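PDB 1YDO: HMG-CoA Lyase from Bacillus subtilis subsp. subtilis, which belongs to the HMGL-like family of proteins and is built on a TIM-barrel fold, a ring of parallel strands surrounded by helices. Local coordinates for residues I9-R15 / L42-T48; D16-E21 / L237-P241. All coordinates share one frame. Residues are numbered along the deposited sequence.

Interaction 1: I9-R15 / L42-T48; sequences IKEVGPR and LSYIEIT
Two parallel strands of the TIM barrel, 9-11 and 44-48, lie with axes 5.0 Å apart at closest, crossing at -23°. Register pairs Lys-10 with Tyr-44, Glu-11 with Ile-45 and Val-12 with Glu-46 (CA-CA 5.2, 4.9 and 5.1 Å). Leu-42 leads in, its CD2 3.4 Å from Ile-9 CD1 and its CD1 3.6 Å from Glu-11 CB. At Ser-43 a water joins the backbones, 3.1 Å from Ser-43 N and 3.2 Å from Ile-9 O. Tyr-44 O accepts from Glu-11 N (3.2 Å), and its ring (chi1 t) lies under the extended Lys-10 (m, then t): CD sits 3.4 Å above the ring centroid and NZ 4.1 Å from it, off-centre, bound for a salt bridge with Glu-173. Ile-45, bridged to Glu-11, puts CG2 3.8 Å from Pro-14 CG, beneath helix 27-38. Glu-46 N donates to Glu-11 O (3.1 Å); its side chain (m, t) takes OE2 to Arg-15 NH1 at 3.2 Å, a salt bridge. Past Val-12, the N-cap residue, the first segment turns helical, and Arg-15 lays CG 3.6 Å from Thr-48 C. Leu-42, Ile-45 and Pro-14 keep the helix-covered side mainly apolar apart from Glu-11, whose OE1 accepts from Gly-13 N (2.8 Å) and Ala-234 N and whose OE2 bonds to Thr-252. The charges brought into the barrel wall, here and inside it on Lys-10, Arg-15 and Glu-46, are thus all matched.

Interaction 2: D16-E21 / L237-P241; sequences DGLQNE and LGGCP
Residues 16-21 continue from helix 13-17 into a 3-10 turn at 18-20, in which Asn-20 N bonds to Gly-17 O and Glu-21 N to Leu-18 O, both at 3.2 Å. Against this turn runs the largely extended 237-241 segment, with a weakly bonded strand at about 239-240, closest at Gly-17 and Gly-238 (CA-CA 4.0 Å). Gly-238 N donates to Glu-21 OE2 at 2.9 Å; the side chain reaches it with chi1 and chi2 both m, while OE1 forms a salt bridge with Lys-286. Gly-239 is held through both backbone groups: its N makes a weak bond to Asn-20 O (3.5 Å), and its O accepts from Asn-20 ND2 (2.9 Å, nearly straight). Gly-238, at phi/psi 87/111, has a backbone that calls for glycine, and a CB on Gly-17 would hit Leu-237 CB. Beside the polar bonds, Leu-237 spreads CD1 to Leu-18 CD1 and CD2 to Glu-21 CG, each 3.5 Å away, with Trp-33 touching both leucines. The arrangement joins the segments following barrel strands 8-11 and 229-232, at the C-terminal ends of the strands, where the beta-alpha loops of a TIM barrel lie.

How the interactions relate
Helix 13-17 is common to both contacts: interaction 1 uses its start and interaction 2 its later part, and Gly-13 O lies 2.9 Å from Leu-18 N, a probable hydrogen bond between them. Interaction 1, nearer the middle of the chain, joins the first and second strands and so closes the barrel, through one backbone bridge with two hydrogen bonds, and with charged side chains inside. Interaction 2 is also largely buried but reaches the surface at Pro-241; there mainly side chains bond to the backbone of a glycine-rich loop from far along the sequence. Trp-33 of helix 27-38 touches both, packing on Pro-14 in one and on Leu-18 and Leu-237 in the other.

Interaction 1: I9-R15 / L42-T48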
ATOM      1  N   ILE A   9      -7.575 -10.545  12.594  1.00 31.22           N
ATOM      2  CA  ILE A   9      -6.489 -10.754  11.652  1.00 30.36           C
ATOM      3  C   ILE A   9      -5.698 -12.001  12.034  1.00 30.45           C
ATOM      4  O   ILE A   9      -5.357 -12.199  13.200  1.00 30.07           O
ATOM      5  CB  ILE A   9      -5.498  -9.581  11.628  1.00 31.05           C
ATOM      6  CG1 ILE A   9      -4.704  -9.566  12.907  1.00 31.19           C
ATOM      7  CG2 ILE A   9      -6.219  -8.253  11.458  1.00 28.15           C
ATOM      8  CD1 ILE A   9      -3.405  -8.878  12.741  1.00 35.33           C
ATOM      9  N   LYS A  10      -5.380 -12.827  11.041  1.00 31.41           N
ATOM     10  CA  LYS A  10      -4.634 -14.059  11.274  1.00 29.65           C
ATOM     11  C   LYS A  10      -3.191 -14.002  10.764  1.00 28.26           C
ATOM     12  O   LYS A  10      -2.945 -13.682   9.610  1.00 28.80           O
ATOM     13  CB  LYS A  10      -5.393 -15.219  10.628  1.00 30.70           C
ATOM     14  CG  LYS A  10      -6.833 -15.300  11.122  1.00 31.87           C
ATOM     15  CD  LYS A  10      -7.481 -16.636  10.806  1.00 33.24           C
ATOM     16  CE  LYS A  10      -8.830 -16.756  11.491  1.00 33.13           C
ATOM     17  NZ  LYS A  10      -9.460 -18.068  11.193  1.00 37.06           N
ATOM     18  N   GLU A  11      -2.246 -14.314  11.642  1.00 27.65           N
ATOM     19  CA  GLU A  11      -0.834 -14.311  11.289  1.00 28.15           C
ATOM     20  C   GLU A  11      -0.442 -15.611  10.590  1.00 27.97           C
ATOM     21  O   GLU A  11      -0.748 -16.692  11.088  1.00 27.86           O
ATOM     22  CB  GLU A  11       0.015 -14.156  12.551  1.00 29.09           C
ATOM     23  CG  GLU A  11       1.503 -14.235  12.287  1.00 30.80           C
ATOM     24  CD  GLU A  11       1.999 -13.100  11.402  1.00 33.16           C
ATOM     25  OE1 GLU A  11       2.936 -13.336  10.609  1.00 32.67           O
ATOM     26  OE2 GLU A  11       1.467 -11.971  11.504  1.00 31.98           O
ATOM     27  N   VAL A  12       0.224 -15.513   9.439  1.00 28.22           N
ATOM     28  CA  VAL A  12       0.672 -16.710   8.714  1.00 27.48           C
ATOM     29  C   VAL A  12       2.146 -16.593   8.348  1.00 28.52           C
ATOM     30  O   VAL A  12       2.637 -17.316   7.479  1.00 30.33           O
ATOM     31  CB  VAL A  12      -0.128 -16.961   7.404  1.00 27.10           C
ATOM     32  CG1 VAL A  12      -1.569 -17.252   7.730  1.00 25.13           C
ATOM     33  CG2 VAL A  12      -0.016 -15.765   6.469  1.00 25.05           C
ATOM     34  N   GLY A  13       2.844 -15.687   9.026  1.00 27.61           N
ATOM     35  CA  GLY A  13       4.250 -15.476   8.750  1.00 28.22           C
ATOM     36  C   GLY A  13       5.140 -16.678   8.988  1.00 29.14           C
ATOM     37  O   GLY A  13       5.926 -17.081   8.109  1.00 27.10           O
ATOM     38  N   PRO A  14       5.047 -17.282  10.179  1.00 30.99           N
ATOM     39  CA  PRO A  14       5.883 -18.448  10.469  1.00 31.89           C
ATOM     40  C   PRO A  14       5.683 -19.578   9.472  1.00 33.53           C
ATOM     41  O   PRO A  14       6.467 -20.516   9.421  1.00 36.13           O
ATOM     42  CB  PRO A  14       5.472 -18.827  11.885  1.00 30.38           C
ATOM     43  CG  PRO A  14       4.075 -18.353  11.978  1.00 31.97           C
ATOM     44  CD  PRO A  14       4.113 -17.015  11.283  1.00 30.01           C
ATOM     45  N   ARG A  15       4.642 -19.491   8.659  1.00 35.71           N
ATOM     46  CA  ARG A  15       4.423 -20.548   7.703  1.00 36.82           C
ATOM     47  C   ARG A  15       4.584 -20.051   6.280  1.00 37.51           C
ATOM     48  O   ARG A  15       5.642 -20.254   5.671  1.00 37.17           O
ATOM     49  CB  ARG A  15       3.046 -21.160   7.906  1.00 37.53           C
ATOM     50  CG  ARG A  15       2.838 -22.426   7.122  1.00 38.68           C
ATOM     51  CD  ARG A  15       1.616 -22.270   6.246  1.00 40.98           C
ATOM     52  NE  ARG A  15       1.931 -21.832   4.889  1.00 39.69           N
ATOM     53  CZ  ARG A  15       1.064 -21.234   4.076  1.00 38.50           C
ATOM     54  NH1 ARG A  15      -0.177 -20.984   4.482  1.00 36.25           N
ATOM     55  NH2 ARG A  15       1.432 -20.906   2.848  1.00 39.08           N
ATOM     56  N   LEU A  42      -2.220 -11.187  18.951  1.00 35.24           N
ATOM     57  CA  LEU A  42      -2.815 -11.983  17.888  1.00 35.12           C
ATOM     58  C   LEU A  42      -3.517 -13.172  18.549  1.00 34.52           C
ATOM     59  O   LEU A  42      -3.081 -13.647  19.591  1.00 34.81           O
ATOM     60  CB  LEU A  42      -1.721 -12.479  16.937  1.00 34.42           C
ATOM     61  CG  LEU A  42      -1.140 -11.475  15.945  1.00 31.91           C
ATOM     62  CD1 LEU A  42       0.160 -11.996  15.390  1.00 31.55           C
ATOM     63  CD2 LEU A  42      -2.144 -11.228  14.826  1.00 31.77           C
ATOM     64  N   SER A  43      -4.598 -13.648  17.939  1.00 34.65           N
ATOM     65  CA  SER A  43      -5.352 -14.772  18.479  1.00 33.12           C
ATOM     66  C   SER A  43      -5.328 -15.972  17.534  1.00 34.26           C
ATOM     67  O   SER A  43      -6.076 -16.926  17.726  1.00 35.82           O
ATOM     68  CB  SER A  43      -6.806 -14.371  18.711  1.00 30.10           C
ATOM     69  OG  SER A  43      -7.477 -14.202  17.489  1.00 25.21           O
ATOM     70  N   TYR A  44      -4.484 -15.920  16.508  1.00 34.39           N
ATOM     71  CA  TYR A  44      -4.395 -17.005  15.543  1.00 34.19           C
ATOM     72  C   TYR A  44      -3.032 -16.969  14.874  1.00 34.64           C
ATOM     73  O   TYR A  44      -2.599 -15.922  14.414  1.00 35.39           O
ATOM     74  CB  TYR A  44      -5.498 -16.846  14.513  1.00 33.63           C
ATOM     75  CG  TYR A  44      -5.566 -17.957  13.509  1.00 34.74           C
ATOM     76  CD1 TYR A  44      -4.676 -18.012  12.440  1.00 34.50           C
ATOM     77  CD2 TYR A  44      -6.568 -18.922  13.589  1.00 36.10           C
ATOM     78  CE1 TYR A  44      -4.787 -18.997  11.466  1.00 36.93           C
ATOM     79  CE2 TYR A  44      -6.690 -19.909  12.620  1.00 37.35           C
ATOM     80  CZ  TYR A  44      -5.798 -19.937  11.553  1.00 37.93           C
ATOM     81  OH  TYR A  44      -5.941 -20.876  10.554  1.00 39.67           O
ATOM     82  N   ILE A  45      -2.359 -18.116  14.817  1.00 35.13           N
ATOM     83  CA  ILE A  45      -1.032 -18.179  14.225  1.00 34.12           C
ATOM     84  C   ILE A  45      -0.733 -19.513  13.559  1.00 35.01           C
ATOM     85  O   ILE A  45      -0.724 -20.534  14.235  1.00 36.48           O
ATOM     86  CB  ILE A  45       0.037 -18.007  15.291  1.00 31.61           C
ATOM     87  CG1 ILE A  45      -0.194 -16.739  16.093  1.00 29.88           C
ATOM     88  CG2 ILE A  45       1.393 -18.004  14.641  1.00 33.56           C
ATOM     89  CD1 ILE A  45       0.882 -16.507  17.131  1.00 29.67           C
ATOM     90  N   GLU A  46      -0.483 -19.525  12.252  1.00 34.52           N
ATOM     91  CA  GLU A  46      -0.128 -20.784  11.614  1.00 34.81           C
ATOM     92  C   GLU A  46       1.342 -21.043  11.921  1.00 35.23           C
ATOM     93  O   GLU A  46       2.213 -20.586  11.192  1.00 36.19           O
ATOM     94  CB  GLU A  46      -0.290 -20.710  10.116  1.00 34.27           C
ATOM     95  CG  GLU A  46      -1.702 -20.638   9.675  1.00 37.29           C
ATOM     96  CD  GLU A  46      -1.854 -20.993   8.203  1.00 40.24           C
ATOM     97  OE1 GLU A  46      -2.974 -20.835   7.658  1.00 42.50           O
ATOM     98  OE2 GLU A  46      -0.856 -21.432   7.588  1.00 39.16           O
ATOM     99  N   ILE A  47       1.621 -21.776  12.991  1.00 34.98           N
ATOM    100  CA  ILE A  47       2.997 -22.044  13.376  1.00 33.06           C
ATOM    101  C   ILE A  47       3.849 -22.727  12.316  1.00 32.52           C
ATOM    102  O   ILE A  47       5.046 -22.468  12.232  1.00 33.22           O
ATOM    103  CB  ILE A  47       3.047 -22.892  14.640  1.00 33.71           C
ATOM    104  CG1 ILE A  47       2.333 -24.220  14.393  1.00 34.57           C
ATOM    105  CG2 ILE A  47       2.394 -22.151  15.791  1.00 32.88           C
ATOM    106  CD1 ILE A  47       2.454 -25.191  15.543  1.00 34.75           C
ATOM    107  N   THR A  48       3.250 -23.591  11.504  1.00 32.21           N
ATOM    108  CA  THR A  48       4.023 -24.293  10.481  1.00 33.11           C
ATOM    109  C   THR A  48       3.158 -25.072   9.503  1.00 34.36           C
ATOM    110  O   THR A  48       1.926 -25.034   9.574  1.00 35.08           O
ATOM    111  CB  THR A  48       4.974 -25.299  11.112  1.00 32.99           C
ATOM    112  OG1 THR A  48       5.717 -25.973  10.089  1.00 33.68           O
ATOM    113  CG2 THR A  48       4.177 -26.330  11.902  1.00 32.86           C
TER
HETATM  114  O   HOH W   1      -5.838 -11.427  16.242  1.00 12.23           O

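Interaction 2: D16-E21 / L237-P241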
ATOM      1  N   ASP A  16       3.549 -19.391   5.753  1.00 38.29           N
ATOM      2  CA  ASP A  16       3.573 -18.858   4.379  1.00 38.72           C
ATOM      3  C   ASP A  16       4.750 -17.902   4.183  1.00 37.52           C
ATOM      4  O   ASP A  16       5.261 -17.751   3.073  1.00 36.16           O
ATOM      5  CB  ASP A  16       2.265 -18.120   4.059  1.00 40.25           C
ATOM      6  CG  ASP A  16       2.023 -17.978   2.555  1.00 41.21           C
ATOM      7  OD1 ASP A  16       0.998 -17.381   2.161  1.00 41.17           O
ATOM      8  OD2 ASP A  16       2.859 -18.472   1.762  1.00 44.07           O
ATOM      9  N   GLY A  17       5.185 -17.276   5.270  1.00 36.96           N
ATOM     10  CA  GLY A  17       6.300 -16.365   5.177  1.00 37.13           C
ATOM     11  C   GLY A  17       7.634 -17.064   5.163  1.00 36.69           C
ATOM     12  O   GLY A  17       8.455 -16.832   4.281  1.00 36.86           O
ATOM     13  N   LEU A  18       7.861 -17.943   6.122  1.00 37.78           N
ATOM     14  CA  LEU A  18       9.150 -18.621   6.164  1.00 40.09           C
ATOM     15  C   LEU A  18       9.402 -19.589   5.008  1.00 41.66           C
ATOM     16  O   LEU A  18      10.537 -19.715   4.546  1.00 40.59           O
ATOM     17  CB  LEU A  18       9.320 -19.323   7.511  1.00 38.32           C
ATOM     18  CG  LEU A  18      10.097 -18.531   8.577  1.00 37.71           C
ATOM     19  CD1 LEU A  18      10.013 -17.032   8.354  1.00 36.96           C
ATOM     20  CD2 LEU A  18       9.551 -18.894   9.934  1.00 37.94           C
ATOM     21  N   GLN A  19       8.353 -20.254   4.529  1.00 44.37           N
ATOM     22  CA  GLN A  19       8.530 -21.194   3.427  1.00 47.17           C
ATOM     23  C   GLN A  19       8.721 -20.483   2.106  1.00 48.56           C
ATOM     24  O   GLN A  19       8.977 -21.120   1.081  1.00 49.21           O
ATOM     25  CB  GLN A  19       7.346 -22.162   3.299  1.00 47.14           C
ATOM     26  CG  GLN A  19       6.076 -21.574   2.718  1.00 46.59           C
ATOM     27  CD  GLN A  19       5.073 -22.644   2.320  1.00 46.13           C
ATOM     28  OE1 GLN A  19       5.230 -23.286   1.291  1.00 46.89           O
ATOM     29  NE2 GLN A  19       4.046 -22.849   3.143  1.00 46.50           N
ATOM     30  N   ASN A  20       8.594 -19.164   2.124  1.00 49.96           N
ATOM     31  CA  ASN A  20       8.769 -18.375   0.912  1.00 51.72           C
ATOM     32  C   ASN A  20      10.060 -17.538   0.960  1.00 51.41           C
ATOM     33  O   ASN A  20      10.308 -16.685   0.105  1.00 50.79           O
ATOM     34  CB  ASN A  20       7.539 -17.481   0.690  1.00 54.79           C
ATOM     35  CG  ASN A  20       6.422 -18.184  -0.105  1.00 57.80           C
ATOM     36  OD1 ASN A  20       5.945 -19.254   0.273  1.00 59.09           O
ATOM     37  ND2 ASN A  20       6.005 -17.566  -1.213  1.00 59.90           N
ATOM     38  N   GLU A  21      10.885 -17.796   1.966  1.00 51.49           N
ATOM     39  CA  GLU A  21      12.147 -17.098   2.099  1.00 51.32           C
ATOM     40  C   GLU A  21      13.307 -18.046   1.816  1.00 50.83           C
ATOM     41  O   GLU A  21      13.397 -19.128   2.396  1.00 51.68           O
ATOM     42  CB  GLU A  21      12.267 -16.515   3.496  1.00 51.16           C
ATOM     43  CG  GLU A  21      11.377 -15.305   3.711  1.00 51.25           C
ATOM     44  CD  GLU A  21      11.755 -14.136   2.808  1.00 51.36           C
ATOM     45  OE1 GLU A  21      12.928 -14.076   2.380  1.00 50.53           O
ATOM     46  OE2 GLU A  21      10.894 -13.264   2.544  1.00 51.57           O
ATOM     47  N   LEU A 237       7.052 -10.849   5.494  1.00 37.31           N
ATOM     48  CA  LEU A 237       7.835 -12.003   5.121  1.00 40.19           C
ATOM     49  C   LEU A 237       7.223 -12.728   3.949  1.00 41.93           C
ATOM     50  O   LEU A 237       6.014 -12.655   3.723  1.00 41.25           O
ATOM     51  CB  LEU A 237       7.953 -12.979   6.286  1.00 39.46           C
ATOM     52  CG  LEU A 237       9.199 -12.814   7.143  1.00 40.60           C
ATOM     53  CD1 LEU A 237       9.063 -13.672   8.394  1.00 40.81           C
ATOM     54  CD2 LEU A 237      10.428 -13.208   6.340  1.00 39.36           C
ATOM     55  N   GLY A 238       8.069 -13.432   3.206  1.00 44.39           N
ATOM     56  CA  GLY A 238       7.592 -14.199   2.073  1.00 47.53           C
ATOM     57  C   GLY A 238       7.503 -13.431   0.773  1.00 49.76           C
ATOM     58  O   GLY A 238       6.662 -12.542   0.611  1.00 49.71           O
ATOM     59  N   GLY A 239       8.376 -13.793  -0.159  1.00 51.44           N
ATOM     60  CA  GLY A 239       8.378 -13.148  -1.452  1.00 53.67           C
ATOM     61  C   GLY A 239       7.441 -13.897  -2.372  1.00 55.01           C
ATOM     62  O   GLY A 239       6.990 -14.995  -2.043  1.00 54.77           O
ATOM     63  N   CYS A 240       7.136 -13.302  -3.518  1.00 56.98           N
ATOM     64  CA  CYS A 240       6.254 -13.934  -4.488  1.00 60.34           C
ATOM     65  C   CYS A 240       7.107 -14.750  -5.461  1.00 61.85           C
ATOM     66  O   CYS A 240       7.955 -14.202  -6.161  1.00 61.61           O
ATOM     67  CB  CYS A 240       5.455 -12.868  -5.247  1.00 61.33           C
ATOM     68  SG  CYS A 240       4.133 -13.522  -6.295  1.00 62.07           S
ATOM     69  N   PRO A 241       6.900 -16.079  -5.505  1.00 64.08           N
ATOM     70  CA  PRO A 241       7.666 -16.954  -6.402  1.00 65.88           C
ATOM     71  C   PRO A 241       7.424 -16.642  -7.873  1.00 67.60           C
ATOM     72  O   PRO A 241       8.280 -16.902  -8.714  1.00 67.50           O
ATOM     73  CB  PRO A 241       7.196 -18.355  -6.009  1.00 64.76           C
ATOM     74  CG  PRO A 241       5.795 -18.125  -5.571  1.00 64.29           C
ATOM     75  CD  PRO A 241       5.900 -16.858  -4.748  1.00 64.81           C
TER